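Local atomic coordinates of putative S41 protease (Bacteroides fragilis NCTC 9343, PDB entry 3K50), a protein that probably hydrolyses peptide bonds as a serine protease of family S41, although its substrates and biological role are unknown. Residues Y368-D373 and E387-A392. Residues are numbered along the deposited sequence; the frame is centred on the assembly and turned at random.
Sequences YEYNED and ETLLNA
Tyr-370 meets the N-terminal part of helix 388-398 in a mainly apolar contact just past strand 368-369, one of two edge strands of the mixed sheet, probably the ClpP/crotonase-like core of the S41 peptidase. Ala-392 CB makes a CH-pi contact over one ring face, displaced toward the CE1-CZ rim: it lies 3.9 Å from the Tyr-370 ring centroid and 17° off the normal. Leu-389 CD2 packs 3.4 Å from Tyr-370 CB, while Thr-388 CG2 approaches CD2 of the ring obliquely at 4.2 Å. Thr-388 CG2, anti to the backbone N, turns to the ring, whereas OG1, hydrogen-bonded to Thr-378, also donates to a water (2.7 Å) that donates to Glu-372 O (2.8 Å). The segments share no direct hydrogen bond; that water links them, as does Arg-232, whose salt bridges to Glu-387 and Glu-372 probably offset their like charges. Glu-387 N-caps the helix, OE2 accepting from Leu-389 N at 3.0 Å and OE1 from Leu-390 N, both from above the carboxylate plane. Tyr-368 forms backbone hydrogen bonds with Leu-320 and Gly-322, Tyr-370 with Gly-322, and Ile-321 touches Tyr-370 and Ala-392, so the start of the last helix packs against Tyr-370 and strand 317-322.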
loop_
_atom_site.group_PDB
_atom_site.type_symbol
_atom_site.label_atom_id
_atom_site.label_comp_id
_atom_site.label_asym_id
_atom_site.label_seq_id
_atom_site.Cartn_x
_atom_site.Cartn_y
_atom_site.Cartn_z
ATOM N N TYR A 368 -8.495 16.648 -3.934
ATOM C CA TYR A 368 -9.256 16.548 -5.143
ATOM C C TYR A 368 -9.670 15.087 -5.354
ATOM O O TYR A 368 -8.809 14.204 -5.560
ATOM C CB TYR A 368 -8.418 17.020 -6.336
ATOM C CG TYR A 368 -7.886 18.431 -6.200
ATOM C CD1 TYR A 368 -6.686 18.673 -5.551
ATOM C CD2 TYR A 368 -8.568 19.509 -6.704
ATOM C CE1 TYR A 368 -6.199 19.928 -5.384
ATOM C CE2 TYR A 368 -8.069 20.794 -6.563
ATOM C CZ TYR A 368 -6.871 21.003 -5.886
ATOM O OH TYR A 368 -6.317 22.274 -5.724
ATOM N N GLU A 369 -10.969 14.817 -5.372
ATOM C CA GLU A 369 -11.437 13.434 -5.471
ATOM C C GLU A 369 -11.531 12.908 -6.897
ATOM O O GLU A 369 -12.258 13.478 -7.727
ATOM C CB GLU A 369 -12.783 13.225 -4.753
ATOM C CG GLU A 369 -13.125 11.742 -4.695
ATOM C CD GLU A 369 -14.246 11.376 -3.766
ATOM O OE1 GLU A 369 -14.838 12.253 -3.085
ATOM O OE2 GLU A 369 -14.530 10.167 -3.729
ATOM N N TYR A 370 -10.759 11.843 -7.151
ATOM C CA TYR A 370 -10.716 11.138 -8.409
ATOM C C TYR A 370 -10.751 9.635 -8.149
ATOM O O TYR A 370 -9.836 9.089 -7.522
ATOM C CB TYR A 370 -9.421 11.453 -9.163
ATOM C CG TYR A 370 -9.426 12.777 -9.863
ATOM C CD1 TYR A 370 -9.042 13.947 -9.205
ATOM C CD2 TYR A 370 -9.781 12.871 -11.215
ATOM C CE1 TYR A 370 -9.057 15.169 -9.855
ATOM C CE2 TYR A 370 -9.819 14.083 -11.854
ATOM C CZ TYR A 370 -9.452 15.232 -11.161
ATOM O OH TYR A 370 -9.465 16.445 -11.794
ATOM N N ASN A 371 -11.838 8.982 -8.571
ATOM C CA ASN A 371 -11.970 7.530 -8.465
ATOM C C ASN A 371 -11.428 6.963 -9.777
ATOM O O ASN A 371 -12.036 7.118 -10.806
ATOM C CB ASN A 371 -13.432 7.109 -8.297
ATOM C CG ASN A 371 -13.612 5.599 -8.237
ATOM O OD1 ASN A 371 -12.663 4.813 -8.344
ATOM N ND2 ASN A 371 -14.860 5.181 -8.081
ATOM N N GLU A 372 -10.319 6.247 -9.727
ATOM C CA GLU A 372 -9.705 5.750 -10.949
ATOM C C GLU A 372 -10.625 4.823 -11.772
ATOM O O GLU A 372 -10.527 4.772 -13.001
ATOM C CB GLU A 372 -8.414 5.047 -10.608
ATOM C CG GLU A 372 -8.528 3.768 -9.707
ATOM C CD GLU A 372 -7.171 3.120 -9.380
ATOM O OE1 GLU A 372 -6.126 3.611 -9.872
ATOM O OE2 GLU A 372 -7.144 2.109 -8.620
ATOM N N ASP A 373 -11.497 4.069 -11.088
ATOM C CA ASP A 373 -12.452 3.203 -11.760
ATOM C C ASP A 373 -13.523 3.915 -12.586
ATOM O O ASP A 373 -14.175 3.253 -13.379
ATOM C CB ASP A 373 -13.114 2.250 -10.776
ATOM C CG ASP A 373 -12.104 1.372 -10.026
ATOM O OD1 ASP A 373 -11.015 1.130 -10.553
ATOM O OD2 ASP A 373 -12.409 0.949 -8.896
ATOM N N GLU A 387 -2.391 8.991 -17.476
ATOM C CA GLU A 387 -3.001 8.141 -16.474
ATOM C C GLU A 387 -3.754 9.054 -15.536
ATOM O O GLU A 387 -3.202 10.067 -15.110
ATOM C CB GLU A 387 -1.984 7.301 -15.716
ATOM C CG GLU A 387 -2.652 6.370 -14.663
ATOM C CD GLU A 387 -2.914 7.054 -13.322
ATOM O OE1 GLU A 387 -2.016 7.783 -12.888
ATOM O OE2 GLU A 387 -3.989 6.827 -12.694
ATOM N N THR A 388 -4.998 8.680 -15.222
ATOM C CA THR A 388 -5.924 9.559 -14.467
ATOM C C THR A 388 -5.311 10.360 -13.286
ATOM O O THR A 388 -5.288 11.585 -13.333
ATOM C CB THR A 388 -7.166 8.774 -14.002
ATOM O OG1 THR A 388 -7.693 8.041 -15.124
ATOM C CG2 THR A 388 -8.251 9.679 -13.442
ATOM N N LEU A 389 -4.820 9.671 -12.243
ATOM C CA LEU A 389 -4.418 10.386 -11.040
ATOM C C LEU A 389 -3.144 11.176 -11.278
ATOM O O LEU A 389 -3.035 12.287 -10.798
ATOM C CB LEU A 389 -4.304 9.458 -9.802
ATOM C CG LEU A 389 -5.470 8.521 -9.483
ATOM C CD1 LEU A 389 -5.242 7.720 -8.131
ATOM C CD2 LEU A 389 -6.763 9.291 -9.452
ATOM N N LEU A 390 -2.205 10.654 -12.074
ATOM C CA LEU A 390 -0.978 11.430 -12.328
ATOM C C LEU A 390 -1.339 12.644 -13.194
ATOM O O LEU A 390 -0.910 13.703 -12.930
ATOM C CB LEU A 390 0.110 10.582 -12.985
ATOM C CG LEU A 390 1.322 11.316 -13.613
ATOM C CD1 LEU A 390 2.065 12.130 -12.548
ATOM C CD2 LEU A 390 2.238 10.349 -14.281
ATOM N N ASN A 391 -2.168 12.459 -14.209
ATOM C CA ASN A 391 -2.597 13.560 -15.049
ATOM C C ASN A 391 -3.240 14.673 -14.212
ATOM O O ASN A 391 -3.045 15.851 -14.478
ATOM C CB ASN A 391 -3.590 13.099 -16.097
ATOM C CG ASN A 391 -3.878 14.178 -17.108
ATOM O OD1 ASN A 391 -4.871 14.852 -16.997
ATOM N ND2 ASN A 391 -2.946 14.417 -18.015
ATOM N N ALA A 392 -4.048 14.290 -13.231
ATOM C CA ALA A 392 -4.714 15.272 -12.357
ATOM C C ALA A 392 -3.692 16.126 -11.628
ATOM O O ALA A 392 -3.835 17.360 -11.567
ATOM C CB ALA A 392 -5.665 14.579 -11.351
HETATM O O HOH W 1 -8.290 5.453 -14.565
#